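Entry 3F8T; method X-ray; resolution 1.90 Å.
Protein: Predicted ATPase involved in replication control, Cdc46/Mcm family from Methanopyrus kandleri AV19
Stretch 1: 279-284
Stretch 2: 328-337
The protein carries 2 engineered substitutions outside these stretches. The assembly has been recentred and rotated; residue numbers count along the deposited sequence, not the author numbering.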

ATOM      1  N   LEU A 279       3.600  -0.446  16.320  1.00 23.19           N
ATOM      2  CA  LEU A 279       3.095  -1.479  15.410  1.00 23.27           C
ATOM      3  C   LEU A 279       1.688  -1.168  14.894  1.00 23.30           C
ATOM      4  O   LEU A 279       1.367  -1.455  13.741  1.00 24.02           O
ATOM      5  N   THR A 280       0.849  -0.594  15.745  1.00 23.56           N
ATOM      6  CA  THR A 280      -0.529  -0.315  15.381  1.00 23.75           C
ATOM      7  C   THR A 280      -0.695   1.175  15.044  1.00 24.47           C
ATOM      8  O   THR A 280      -0.605   1.575  13.876  1.00 24.46           O
ATOM      9  N   ALA A 281      -0.905   1.988  16.078  1.00 24.48           N
ATOM     10  CA  ALA A 281      -1.076   3.420  15.941  1.00 25.36           C
ATOM     11  C   ALA A 281      -1.062   3.997  17.348  1.00 25.85           C
ATOM     12  O   ALA A 281      -1.273   3.268  18.312  1.00 25.89           O
ATOM     13  N   VAL A 282      -0.791   5.290  17.471  1.00 26.90           N
ATOM     14  CA  VAL A 282      -0.887   5.966  18.774  1.00 28.06           C
ATOM     15  C   VAL A 282      -1.875   7.144  18.690  1.00 28.42           C
ATOM     16  O   VAL A 282      -1.850   7.910  17.722  1.00 27.49           O
ATOM     17  N   LEU A 283      -2.762   7.244  19.679  1.00 29.28           N
ATOM     18  CA  LEU A 283      -3.635   8.408  19.823  1.00 31.10           C
ATOM     19  C   LEU A 283      -3.174   9.189  21.052  1.00 32.74           C
ATOM     20  O   LEU A 283      -3.190   8.662  22.162  1.00 32.33           O
ATOM     21  N   LYS A 284      -2.727  10.423  20.840  1.00 35.10           N
ATOM     22  CA  LYS A 284      -2.237  11.268  21.929  1.00 38.19           C
ATOM     23  C   LYS A 284      -3.211  12.407  22.171  1.00 39.93           C
ATOM     24  O   LYS A 284      -3.658  13.046  21.218  1.00 40.04           O
ATOM     25  N   THR A 328      -7.177  -4.675   9.588  1.00 22.98           N
ATOM     26  CA  THR A 328      -7.263  -3.447  10.351  1.00 23.26           C
ATOM     27  C   THR A 328      -6.377  -3.509  11.586  1.00 23.43           C
ATOM     28  O   THR A 328      -5.964  -4.590  12.024  1.00 23.29           O
ATOM     29  N   VAL A 329      -6.087  -2.335  12.130  1.00 23.54           N
ATOM     30  CA  VAL A 329      -5.675  -2.202  13.516  1.00 24.68           C
ATOM     31  C   VAL A 329      -6.676  -1.261  14.156  1.00 25.26           C
ATOM     32  O   VAL A 329      -7.218  -0.373  13.483  1.00 24.33           O
ATOM     33  N   THR A 330      -6.901  -1.452  15.452  1.00 26.01           N
ATOM     34  CA  THR A 330      -7.828  -0.609  16.198  1.00 26.99           C
ATOM     35  C   THR A 330      -7.078  -0.048  17.395  1.00 28.02           C
ATOM     36  O   THR A 330      -6.368  -0.773  18.114  1.00 28.09           O
ATOM     37  N   VAL A 331      -7.183   1.266  17.556  1.00 28.18           N
ATOM     38  CA  VAL A 331      -6.646   1.948  18.711  1.00 29.33           C
ATOM     39  C   VAL A 331      -7.764   2.847  19.249  1.00 29.70           C
ATOM     40  O   VAL A 331      -8.275   3.703  18.527  1.00 29.30           O
ATOM     41  N   ASP A 332      -8.177   2.609  20.494  1.00 30.70           N
ATOM     42  CA  ASP A 332      -9.218   3.429  21.142  1.00 30.91           C
ATOM     43  C   ASP A 332     -10.493   3.576  20.302  1.00 30.90           C
ATOM     44  O   ASP A 332     -11.058   4.682  20.138  1.00 30.55           O
ATOM     45  N   GLY A 333     -10.955   2.445  19.772  1.00 30.03           N
ATOM     46  CA  GLY A 333     -12.166   2.423  18.980  1.00 29.34           C
ATOM     47  C   GLY A 333     -12.032   2.981  17.581  1.00 29.13           C
ATOM     48  O   GLY A 333     -13.020   3.039  16.847  1.00 29.61           O
ATOM     49  N   ILE A 334     -10.832   3.428  17.212  1.00 28.35           N
ATOM     50  CA  ILE A 334     -10.581   3.909  15.848  1.00 28.35           C
ATOM     51  C   ILE A 334      -9.989   2.763  15.032  1.00 27.99           C
ATOM     52  O   ILE A 334      -8.886   2.305  15.330  1.00 28.29           O
ATOM     53  N   ALA A 335     -10.726   2.308  14.022  1.00 27.10           N
ATOM     54  CA  ALA A 335     -10.247   1.271  13.115  1.00 26.33           C
ATOM     55  C   ALA A 335      -9.506   1.924  11.953  1.00 26.00           C
ATOM     56  O   ALA A 335     -10.054   2.821  11.300  1.00 25.57           O
ATOM     57  N   LEU A 336      -8.259   1.499  11.706  1.00 23.88           N
ATOM     58  CA  LEU A 336      -7.459   1.996  10.560  1.00 23.25           C
ATOM     59  C   LEU A 336      -7.144   0.858   9.584  1.00 22.50           C
ATOM     60  O   LEU A 336      -6.999  -0.281  10.010  1.00 22.33           O
ATOM     61  N   ASN A 337      -7.054   1.161   8.291  1.00 21.16           N
ATOM     62  CA  ASN A 337      -6.746   0.123   7.302  1.00 21.60           C
ATOM     63  C   ASN A 337      -5.311  -0.335   7.522  1.00 20.05           C
ATOM     64  O   ASN A 337      -4.399   0.487   7.651  1.00 20.59           O
TER

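A beta hairpin can dock against a neighbouring strand without any direct hydrogen bond between them, and this pair of stretches is a compact example. Residues 328-331 and 334-337 pair through backbone hydrogen bonds, among them Val 331 N to Ile 334 O at 3.0 Å and Ile 334 N to Val 331 O at 2.9 Å, around a type I' turn. No direct hydrogen bond crosses to stretch 1; van der Waals packing and one bridging water make the contact, with 360 Å² buried in total.

Within 281-284 and 329-331 the side chains alternate, as in any extended chain. In stretch 1, Ala 281 and Leu 283 point toward the hairpin, whereas Val 282 and Lys 284 point away; Thr 280, before the strand, also points toward it. On the hairpin, Val 329 and Val 331 point toward stretch 1, and Thr 330 between them points away; Asp 332, Ile 334 and Leu 336 also point toward stretch 1.

Apolar contacts form the centre. The small side chain of Ala 281 is met by both hairpin strands: its CB lies 3.8 Å from Val 331 CG1 and 3.6 Å from Leu 336 CD1. Val 331 adopts the p rotamer, and Leu 336 is m, t. Farther along, Leu 283 (t, p) brings CD2 to 4.0 Å from CD1 of Ile 334, itself m, t. At the other end, where the chain has just left a helix, Thr 280 (p) sets its CB 4.0 Å from CB of Val 329 (m); its OG1 is hydrogen-bonded elsewhere in the structure.

Polar groups are treated less evenly. Ala 281 O, 3.7 Å from Val 331 CG2, is buried by the contact and has no polar partner in the model. Near the turn, by contrast, a water bridges the stretches, donating to Leu 283 O and to Asp 332 OD2, each 2.8 Å from its oxygen. Asp 332 (m) thus combines a solvent-mediated link with an apolar neighbour, since the same OD2 lies 3.6 Å from Leu 283 CD2.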

ATOM      1  CB  LEU A 279       3.108  -2.859  16.102  1.00 22.85           C
ATOM      2  CG  LEU A 279       2.546  -4.075  15.353  1.00 23.30           C
ATOM      3  CD1 LEU A 279       3.350  -4.361  14.053  1.00 22.71           C
ATOM      4  CD2 LEU A 279       2.532  -5.290  16.280  1.00 23.34           C
ATOM      5  CB  THR A 280      -1.508  -0.774  16.506  1.00 23.70           C
ATOM      6  OG1 THR A 280      -1.137  -0.154  17.738  1.00 25.00           O
ATOM      7  CG2 THR A 280      -1.416  -2.278  16.694  1.00 23.36           C
ATOM      8  CB  ALA A 281      -2.407   3.740  15.238  1.00 25.06           C
ATOM      9  CB  VAL A 282       0.506   6.400  19.322  1.00 27.38           C
ATOM     10  CG1 VAL A 282       1.114   7.503  18.503  1.00 29.03           C
ATOM     11  CG2 VAL A 282       0.416   6.835  20.789  1.00 29.12           C
ATOM     12  CB  LEU A 283      -5.099   7.980  19.956  1.00 30.60           C
ATOM     13  CG  LEU A 283      -6.164   9.060  20.151  1.00 30.95           C
ATOM     14  CD1 LEU A 283      -6.360   9.891  18.883  1.00 29.93           C
ATOM     15  CD2 LEU A 283      -7.477   8.413  20.573  1.00 31.06           C
ATOM     16  CB  LYS A 284      -0.864  11.842  21.590  1.00 38.17           C
ATOM     17  CG  LYS A 284       0.283  10.861  21.709  1.00 40.65           C
ATOM     18  CD  LYS A 284       0.884  10.870  23.115  1.00 43.72           C
ATOM     19  CE  LYS A 284       2.164  10.040  23.175  1.00 45.83           C
ATOM     20  NZ  LYS A 284       1.881   8.579  23.160  1.00 47.46           N
ATOM     21  CB  THR A 328      -8.723  -3.180  10.838  1.00 23.58           C
ATOM     22  OG1 THR A 328      -9.147  -4.260  11.677  1.00 23.07           O
ATOM     23  CG2 THR A 328      -9.674  -3.073   9.658  1.00 24.31           C
ATOM     24  CB  VAL A 329      -4.251  -1.611  13.707  1.00 25.27           C
ATOM     25  CG1 VAL A 329      -3.225  -2.300  12.811  1.00 25.10           C
ATOM     26  CG2 VAL A 329      -4.239  -0.128  13.475  1.00 26.84           C
ATOM     27  CB  THR A 330      -9.091  -1.375  16.634  1.00 27.11           C
ATOM     28  OG1 THR A 330      -9.674  -2.019  15.499  1.00 26.89           O
ATOM     29  CG2 THR A 330     -10.145  -0.409  17.248  1.00 27.30           C
ATOM     30  CB  VAL A 331      -5.355   2.742  18.355  1.00 29.32           C
ATOM     31  CG1 VAL A 331      -5.594   3.738  17.236  1.00 30.01           C
ATOM     32  CG2 VAL A 331      -4.769   3.430  19.576  1.00 31.03           C
ATOM     33  CB  ASP A 332      -8.630   4.785  21.526  1.00 32.04           C
ATOM     34  CG  ASP A 332      -7.499   4.661  22.544  1.00 33.64           C
ATOM     35  OD1 ASP A 332      -7.552   3.735  23.382  1.00 37.96           O
ATOM     36  OD2 ASP A 332      -6.562   5.486  22.520  1.00 36.30           O
ATOM     37  CB  ILE A 334      -9.606   5.103  15.802  1.00 27.97           C
ATOM     38  CG1 ILE A 334     -10.193   6.319  16.521  1.00 29.21           C
ATOM     39  CG2 ILE A 334      -9.295   5.468  14.332  1.00 29.24           C
ATOM     40  CD1 ILE A 334      -9.143   7.221  17.151  1.00 31.31           C
ATOM     41  CB  ALA A 335     -11.430   0.432  12.599  1.00 26.67           C
ATOM     42  CB  LEU A 336      -6.144   2.617  11.046  1.00 22.97           C
ATOM     43  CG  LEU A 336      -6.266   3.725  12.095  1.00 24.35           C
ATOM     44  CD1 LEU A 336      -4.911   4.079  12.673  1.00 26.65           C
ATOM     45  CD2 LEU A 336      -6.920   4.951  11.474  1.00 27.24           C
ATOM     46  CB  ASN A 337      -6.866   0.621   5.864  1.00 21.79           C
ATOM     47  CG  ASN A 337      -8.304   0.720   5.375  1.00 25.23           C
ATOM     48  OD1 ASN A 337      -8.649   1.686   4.695  1.00 31.66           O
ATOM     49  ND2 ASN A 337      -9.128  -0.274   5.678  1.00 23.62           N
TER
HETATM   50  O   HOH W   1      -5.116   7.432  23.839  1.00 42.54           O